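Local coordinates for protein fatty acid amide hydrolase (Candida albicans, PDB 6KVR) that probably hydrolyses amides of monocarboxylic acids, fatty acid amides among them, to the free carboxylate and ammonium, as a serine hydrolase of the amidase signature family, at residues A[122-128]-A[163-169]; A[155-161]-A[197-203]. All coordinates share one frame; numbering follows the deposited sequence.

Contact 1: A[122-128]-A[163-169]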
loop_
_atom_site.group_PDB
_atom_site.type_symbol
_atom_site.label_atom_id
_atom_site.label_comp_id
_atom_site.label_asym_id
_atom_site.label_seq_id
_atom_site.Cartn_x
_atom_site.Cartn_y
_atom_site.Cartn_z
HETATM N N MSE A 122 -24.450 -14.892 15.620
HETATM C CA MSE A 122 -23.893 -16.255 15.569
HETATM C C MSE A 122 -23.442 -16.733 16.944
HETATM O O MSE A 122 -23.364 -17.937 17.201
HETATM C CB MSE A 122 -22.693 -16.361 14.612
HETATM C CG MSE A 122 -22.871 -15.703 13.273
HETATM SE SE MSE A 122 -21.976 -16.670 11.786
HETATM C CE MSE A 122 -22.657 -18.395 12.348
ATOM N N GLU A 123 -23.102 -15.773 17.804
ATOM C CA GLU A 123 -22.643 -16.045 19.154
ATOM C C GLU A 123 -23.158 -14.931 20.046
ATOM O O GLU A 123 -23.118 -13.754 19.676
ATOM C CB GLU A 123 -21.109 -16.130 19.240
ATOM C CG GLU A 123 -20.524 -17.519 18.947
ATOM C CD GLU A 123 -19.094 -17.710 19.487
ATOM O OE1 GLU A 123 -18.615 -18.873 19.548
ATOM O OE2 GLU A 123 -18.450 -16.693 19.840
ATOM N N LEU A 124 -23.659 -15.309 21.214
ATOM C CA LEU A 124 -24.147 -14.361 22.200
ATOM C C LEU A 124 -23.447 -14.650 23.511
ATOM O O LEU A 124 -23.322 -15.811 23.901
ATOM C CB LEU A 124 -25.652 -14.490 22.378
ATOM C CG LEU A 124 -26.552 -13.579 21.561
ATOM C CD1 LEU A 124 -28.011 -13.980 21.812
ATOM C CD2 LEU A 124 -26.295 -12.157 21.980
ATOM N N PHE A 125 -22.958 -13.608 24.173
ATOM C CA PHE A 125 -22.330 -13.815 25.473
ATOM C C PHE A 125 -22.655 -12.601 26.344
ATOM O O PHE A 125 -21.777 -11.813 26.730
ATOM C CB PHE A 125 -20.822 -14.085 25.386
ATOM C CG PHE A 125 -20.094 -13.353 24.283
ATOM C CD1 PHE A 125 -20.104 -13.831 22.973
ATOM C CD2 PHE A 125 -19.333 -12.229 24.571
ATOM C CE1 PHE A 125 -19.383 -13.167 21.951
ATOM C CE2 PHE A 125 -18.614 -11.560 23.574
ATOM C CZ PHE A 125 -18.643 -12.030 22.257
ATOM N N ILE A 126 -23.951 -12.480 26.677
ATOM C CA ILE A 126 -24.440 -11.324 27.427
ATOM C C ILE A 126 -23.823 -11.296 28.818
ATOM O O ILE A 126 -23.489 -10.227 29.342
ATOM C CB ILE A 126 -25.984 -11.344 27.487
ATOM C CG1 ILE A 126 -26.589 -11.329 26.079
ATOM C CG2 ILE A 126 -26.520 -10.173 28.303
ATOM C CD1 ILE A 126 -26.080 -10.207 25.201
ATOM N N ASP A 127 -23.660 -12.474 29.435
ATOM C CA ASP A 127 -23.085 -12.553 30.777
ATOM C C ASP A 127 -21.652 -12.021 30.806
ATOM O O ASP A 127 -21.292 -11.225 31.686
ATOM C CB ASP A 127 -23.147 -13.998 31.279
ATOM C CG ASP A 127 -22.520 -14.987 30.295
ATOM O OD1 ASP A 127 -22.335 -16.178 30.664
ATOM O OD2 ASP A 127 -22.216 -14.579 29.150
ATOM N N GLU A 128 -20.815 -12.444 29.847
ATOM C CA GLU A 128 -19.464 -11.897 29.782
ATOM C C GLU A 128 -19.501 -10.405 29.516
ATOM O O GLU A 128 -18.694 -9.649 30.065
ATOM C CB GLU A 128 -18.651 -12.597 28.701
ATOM C CG GLU A 128 -18.495 -14.094 28.879
ATOM C CD GLU A 128 -17.787 -14.718 27.692
ATOM O OE1 GLU A 128 -16.861 -14.074 27.158
ATOM O OE2 GLU A 128 -18.162 -15.835 27.281
ATOM N N TYR A 163 -11.565 -13.645 17.951
ATOM C CA TYR A 163 -11.947 -13.285 19.307
ATOM C C TYR A 163 -11.256 -14.267 20.240
ATOM O O TYR A 163 -11.379 -15.487 20.061
ATOM C CB TYR A 163 -13.473 -13.331 19.507
ATOM C CG TYR A 163 -13.941 -12.602 20.754
ATOM C CD1 TYR A 163 -13.801 -13.178 22.007
ATOM C CD2 TYR A 163 -14.513 -11.330 20.673
ATOM C CE1 TYR A 163 -14.228 -12.521 23.143
ATOM C CE2 TYR A 163 -14.936 -10.657 21.809
ATOM C CZ TYR A 163 -14.795 -11.267 23.041
ATOM O OH TYR A 163 -15.199 -10.619 24.180
ATOM N N LYS A 164 -10.550 -13.733 21.236
ATOM C CA LYS A 164 -9.731 -14.554 22.120
ATOM C C LYS A 164 -10.556 -15.652 22.781
ATOM O O LYS A 164 -11.599 -15.390 23.383
ATOM C CB LYS A 164 -9.079 -13.673 23.178
ATOM C CG LYS A 164 -8.660 -14.407 24.424
ATOM C CD LYS A 164 -7.900 -13.485 25.359
ATOM C CE LYS A 164 -7.425 -14.252 26.590
ATOM N NZ LYS A 164 -6.260 -13.597 27.250
ATOM N N ASP A 165 -10.085 -16.891 22.632
ATOM C CA ASP A 165 -10.621 -18.067 23.301
ATOM C C ASP A 165 -12.026 -18.414 22.841
ATOM O O ASP A 165 -12.768 -19.058 23.574
ATOM C CB ASP A 165 -10.588 -17.917 24.821
ATOM C CG ASP A 165 -9.168 -17.855 25.352
ATOM O OD1 ASP A 165 -8.301 -18.508 24.730
ATOM O OD2 ASP A 165 -8.913 -17.151 26.358
ATOM N N LYS A 166 -12.399 -18.034 21.623
ATOM C CA LYS A 166 -13.698 -18.397 21.078
ATOM C C LYS A 166 -13.544 -18.887 19.650
ATOM O O LYS A 166 -12.631 -18.470 18.931
ATOM C CB LYS A 166 -14.668 -17.231 21.133
ATOM C CG LYS A 166 -15.325 -17.119 22.477
ATOM C CD LYS A 166 -16.165 -15.874 22.592
ATOM C CE LYS A 166 -16.911 -15.860 23.925
ATOM N NZ LYS A 166 -16.848 -14.464 24.358
ATOM N N ILE A 167 -14.427 -19.815 19.267
ATOM C CA ILE A 167 -14.443 -20.304 17.898
ATOM C C ILE A 167 -14.468 -19.124 16.953
ATOM O O ILE A 167 -15.247 -18.179 17.136
ATOM C CB ILE A 167 -15.662 -21.208 17.651
ATOM C CG1 ILE A 167 -15.554 -22.516 18.424
ATOM C CG2 ILE A 167 -15.813 -21.483 16.151
ATOM C CD1 ILE A 167 -16.923 -23.244 18.518
ATOM N N THR A 168 -13.612 -19.176 15.933
ATOM C CA THR A 168 -13.593 -18.199 14.856
ATOM C C THR A 168 -13.531 -18.975 13.549
ATOM O O THR A 168 -12.482 -19.519 13.190
ATOM C CB THR A 168 -12.414 -17.244 15.000
ATOM O OG1 THR A 168 -12.479 -16.636 16.289
ATOM C CG2 THR A 168 -12.454 -16.154 13.916
ATOM N N HIS A 169 -14.651 -19.037 12.844
ATOM C CA HIS A 169 -14.751 -19.909 11.694
ATOM C C HIS A 169 -14.958 -19.176 10.383
ATOM O O HIS A 169 -14.772 -19.788 9.323
ATOM C CB HIS A 169 -15.890 -20.928 11.904
ATOM C CG HIS A 169 -17.205 -20.301 12.241
ATOM N ND1 HIS A 169 -17.876 -19.474 11.365
ATOM C CD2 HIS A 169 -17.973 -20.375 13.354
ATOM C CE1 HIS A 169 -19.002 -19.063 11.927
ATOM N NE2 HIS A 169 -19.087 -19.604 13.130
HETATM O O HOH W 1 -16.941 -20.347 21.238
HETATM O O HOH W 2 -15.747 -11.983 26.322
#
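K166 lays its ammonium group on the ring of F125: NZ stands 3.3 Å from the centroid of that ring and 8° off its normal, a cation-pi contact over the middle of the face, with CE following as a CH-pi donor. From there NZ reaches E128 in the first turn of helix 126-143, making a salt bridge of 2.8 Å to OE1, which it meets on the syn side, tilted out of the carboxylate plane. F125, its CG set between the backbone N and the carbonyl carbon (chi1 34°, short of staggered), turns the ring edge to the face of Y163 in a T-shaped pair, centroids 5.2 Å apart and planes at 60°. F125, Y163 and the aliphatic part of K166 thus form the tight part of the contact, backed by R200 of strand 199-201.

On the looser side the packing gives way to water. One water donates to E128 OE1 at 2.5 Å and lies 2.6 Å from Y163 OH; another donates to E123 OE1 and accepts from I167 N, bridging E123 and I167, whose closest atoms, OE1 and O, are 4.2 Å apart. E123 OE2 passes beside K166 CD but forms its salt bridge with R200. At the far end the selenomethionine M122 brings SE and CE to the edge of the H169 imidazole, CE lying 3.7 Å from CE1.

The K166 charge is thus shared between a carboxylate and an aromatic face, which would be expected to stabilise the ammonium form while tying the loop after strand 155-158 to the start of helix 126-143.

Contact 2: A[155-161]-A[197-203]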
loop_
_atom_site.group_PDB
_atom_site.type_symbol
_atom_site.label_atom_id
_atom_site.label_comp_id
_atom_site.label_asym_id
_atom_site.label_seq_id
_atom_site.Cartn_x
_atom_site.Cartn_y
_atom_site.Cartn_z
ATOM N N ILE A 155 -20.315 -2.598 21.405
ATOM C CA ILE A 155 -19.947 -2.659 19.996
ATOM C C ILE A 155 -20.113 -4.099 19.531
ATOM O O ILE A 155 -19.679 -5.028 20.220
ATOM C CB ILE A 155 -18.511 -2.140 19.784
ATOM C CG1 ILE A 155 -18.482 -0.620 19.996
ATOM C CG2 ILE A 155 -17.958 -2.519 18.404
ATOM C CD1 ILE A 155 -17.188 0.049 19.604
ATOM N N SER A 156 -20.791 -4.283 18.398
ATOM C CA SER A 156 -20.962 -5.603 17.811
ATOM C C SER A 156 -19.847 -5.888 16.805
ATOM O O SER A 156 -19.321 -4.981 16.157
ATOM C CB SER A 156 -22.326 -5.720 17.130
ATOM O OG SER A 156 -22.499 -4.677 16.190
ATOM N N LEU A 157 -19.507 -7.166 16.665
ATOM C CA LEU A 157 -18.308 -7.604 15.958
ATOM C C LEU A 157 -18.673 -8.669 14.932
ATOM O O LEU A 157 -19.381 -9.632 15.250
ATOM C CB LEU A 157 -17.280 -8.160 16.940
ATOM C CG LEU A 157 -16.737 -7.202 18.000
ATOM C CD1 LEU A 157 -16.021 -7.988 19.050
ATOM C CD2 LEU A 157 -15.820 -6.144 17.380
ATOM N N LYS A 158 -18.210 -8.484 13.697
ATOM C CA LYS A 158 -18.371 -9.525 12.688
ATOM C C LYS A 158 -17.632 -10.777 13.148
ATOM O O LYS A 158 -16.525 -10.689 13.688
ATOM C CB LYS A 158 -17.843 -9.027 11.340
ATOM C CG LYS A 158 -18.216 -9.859 10.126
ATOM C CD LYS A 158 -17.615 -9.242 8.862
ATOM C CE LYS A 158 -17.827 -10.146 7.643
ATOM N NZ LYS A 158 -17.678 -9.410 6.340
ATOM N N GLU A 159 -18.263 -11.941 12.957
ATOM C CA GLU A 159 -17.740 -13.185 13.525
ATOM C C GLU A 159 -16.326 -13.509 13.034
ATOM O O GLU A 159 -15.495 -13.995 13.810
ATOM C CB GLU A 159 -18.684 -14.355 13.208
ATOM C CG GLU A 159 -18.351 -15.665 13.958
ATOM C CD GLU A 159 -17.197 -16.483 13.325
ATOM O OE1 GLU A 159 -16.802 -16.201 12.164
ATOM O OE2 GLU A 159 -16.675 -17.405 13.998
ATOM N N GLN A 160 -16.039 -13.286 11.750
ATOM C CA GLN A 160 -14.774 -13.762 11.182
ATOM C C GLN A 160 -13.535 -13.159 11.852
ATOM O O GLN A 160 -12.433 -13.688 11.663
ATOM C CB GLN A 160 -14.749 -13.498 9.667
ATOM C CG GLN A 160 -14.801 -12.013 9.281
ATOM C CD GLN A 160 -13.439 -11.479 8.927
ATOM O OE1 GLN A 160 -12.555 -12.238 8.503
ATOM N NE2 GLN A 160 -13.257 -10.166 9.068
HETATM N N MSE A 161 -13.675 -12.095 12.634
HETATM C CA MSE A 161 -12.521 -11.538 13.340
HETATM C C MSE A 161 -12.157 -12.379 14.552
HETATM O O MSE A 161 -13.031 -12.740 15.341
HETATM C CB MSE A 161 -12.788 -10.096 13.786
HETATM C CG MSE A 161 -13.038 -9.138 12.649
HETATM SE SE MSE A 161 -13.418 -7.307 13.269
HETATM C CE MSE A 161 -15.173 -7.667 13.978
ATOM N N PHE A 197 -18.034 -5.862 24.693
ATOM C CA PHE A 197 -18.390 -6.873 23.697
ATOM C C PHE A 197 -19.371 -7.888 24.263
ATOM O O PHE A 197 -19.312 -8.232 25.445
ATOM C CB PHE A 197 -17.157 -7.630 23.200
ATOM C CG PHE A 197 -16.088 -6.746 22.628
ATOM C CD1 PHE A 197 -16.404 -5.716 21.753
ATOM C CD2 PHE A 197 -14.754 -6.964 22.945
ATOM C CE1 PHE A 197 -15.395 -4.911 21.199
ATOM C CE2 PHE A 197 -13.745 -6.170 22.394
ATOM C CZ PHE A 197 -14.065 -5.150 21.534
ATOM N N TYR A 198 -20.230 -8.421 23.386
ATOM C CA TYR A 198 -21.298 -9.309 23.831
ATOM C C TYR A 198 -21.936 -10.118 22.705
ATOM O O TYR A 198 -22.576 -11.134 22.984
ATOM C CB TYR A 198 -22.391 -8.502 24.558
ATOM C CG TYR A 198 -22.999 -7.387 23.731
ATOM C CD1 TYR A 198 -22.250 -6.271 23.369
ATOM C CD2 TYR A 198 -24.311 -7.460 23.292
ATOM C CE1 TYR A 198 -22.800 -5.259 22.605
ATOM C CE2 TYR A 198 -24.867 -6.451 22.526
ATOM C CZ TYR A 198 -24.114 -5.351 22.198
ATOM O OH TYR A 198 -24.664 -4.341 21.448
ATOM N N VAL A 199 -21.797 -9.690 21.445
ATOM C CA VAL A 199 -22.427 -10.375 20.313
ATOM C C VAL A 199 -21.485 -10.382 19.106
ATOM O O VAL A 199 -20.803 -9.389 18.821
ATOM C CB VAL A 199 -23.779 -9.730 19.935
ATOM C CG1 VAL A 199 -23.603 -8.266 19.577
ATOM C CG2 VAL A 199 -24.427 -10.463 18.781
ATOM N N ARG A 200 -21.448 -11.513 18.400
ATOM C CA ARG A 200 -20.709 -11.653 17.152
ATOM C C ARG A 200 -21.705 -12.065 16.085
ATOM O O ARG A 200 -22.486 -13.004 16.291
ATOM C CB ARG A 200 -19.567 -12.682 17.271
ATOM C CG ARG A 200 -18.495 -12.264 18.289
ATOM C CD ARG A 200 -17.561 -13.406 18.651
ATOM N NE ARG A 200 -16.634 -13.678 17.564
ATOM C CZ ARG A 200 -15.946 -14.804 17.436
ATOM N NH1 ARG A 200 -16.052 -15.776 18.322
ATOM N NH2 ARG A 200 -15.106 -14.941 16.410
ATOM N N THR A 201 -21.679 -11.362 14.957
ATOM C CA THR A 201 -22.780 -11.347 14.003
ATOM C C THR A 201 -22.503 -12.227 12.794
ATOM O O THR A 201 -21.357 -12.564 12.480
ATOM C CB THR A 201 -23.057 -9.919 13.541
ATOM O OG1 THR A 201 -21.821 -9.293 13.165
ATOM C CG2 THR A 201 -23.703 -9.120 14.670
ATOM N N SER A 202 -23.581 -12.538 12.081
ATOM C CA SER A 202 -23.579 -13.532 11.021
ATOM C C SER A 202 -22.962 -12.997 9.736
ATOM O O SER A 202 -22.816 -11.787 9.527
ATOM C CB SER A 202 -24.994 -14.035 10.736
ATOM O OG SER A 202 -25.808 -12.952 10.299
ATOM N N GLN A 203 -22.618 -13.946 8.870
ATOM C CA GLN A 203 -21.933 -13.722 7.608
ATOM C C GLN A 203 -22.215 -14.927 6.722
ATOM O O GLN A 203 -22.475 -16.018 7.232
ATOM C CB GLN A 203 -20.425 -13.555 7.830
ATOM C CG GLN A 203 -19.811 -14.821 8.389
ATOM C CD GLN A 203 -18.722 -14.572 9.399
ATOM O OE1 GLN A 203 -18.281 -13.434 9.602
ATOM N NE2 GLN A 203 -18.289 -15.638 10.059
HETATM O O HOH W 3 -19.699 -7.694 20.635
HETATM O O HOH W 4 -15.423 -11.577 16.012
#
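R200 leaves its strand with CG anti to the carbonyl carbon (chi1 -63°) and bends at chi3 (74°), which carries the guanidinium back over the type I turn K158-M161; E159, with CG anti to its N (chi1 -170°), sets CG against one face of that group, and the bend at chi2 swings the carboxylate alongside. NH2 donates to E159 O at 2.8 Å, on a lone pair in the carbonyl plane, and weakly to M161 O. The E159 carboxylate lies nearly parallel to the guanidinium, and OE2, well out of its plane, makes a long, purely electrostatic pair with NH2. Its other oxygen, OE1, accepts from Q203 NE2 at 2.6 Å on the anti side, the two planar groups almost perpendicular; H169 N and G170 N also donate to this carboxylate.

The strands run parallel, L157 beside R200 and K158 beside T201. T201 N donates to L157 O at 2.9 Å and E159 N to T201 O at 3.2 Å, whereas the L157 N to V199 O bond is weak. Where the strands splay, a water bridges I155 O, Y198 N and V199 O. On the R200 face, L157 CD1 sits over the F197 ring, 3.8 Å from its centroid.

K158 extends from the other face, its NZ hydrogen-bonded to S233 OG and S252 OG. Paired parallel strands presenting this lysine to S233 are consistent with the Ser-cisSer-Lys catalytic triad of the amidase signature fold, in which S257 probably forms the acyl-ester.

The centres of contacts 1 and 2 lie 8 Å apart, and their segments alternate along the chain: 122-128, 155-161, 163-169, 197-203. Strand 199-201 links them. Within the mixed sheet it runs between strand 123-124, the antiparallel edge strand, and strand 155-158, its parallel neighbour; F125 N lies 2.8 Å from Y198 O across the outer boundary. R200 reaches both contacts, with NH1 2.8 Å from I167 O, and E159 OE2 packs against T168 CA. The loop carrying contact 1 therefore lies over the edge of the sheet whose next strands inward, those of contact 2, hold the predicted catalytic lysine, so contact 1 lies on the outer side of this strand pair.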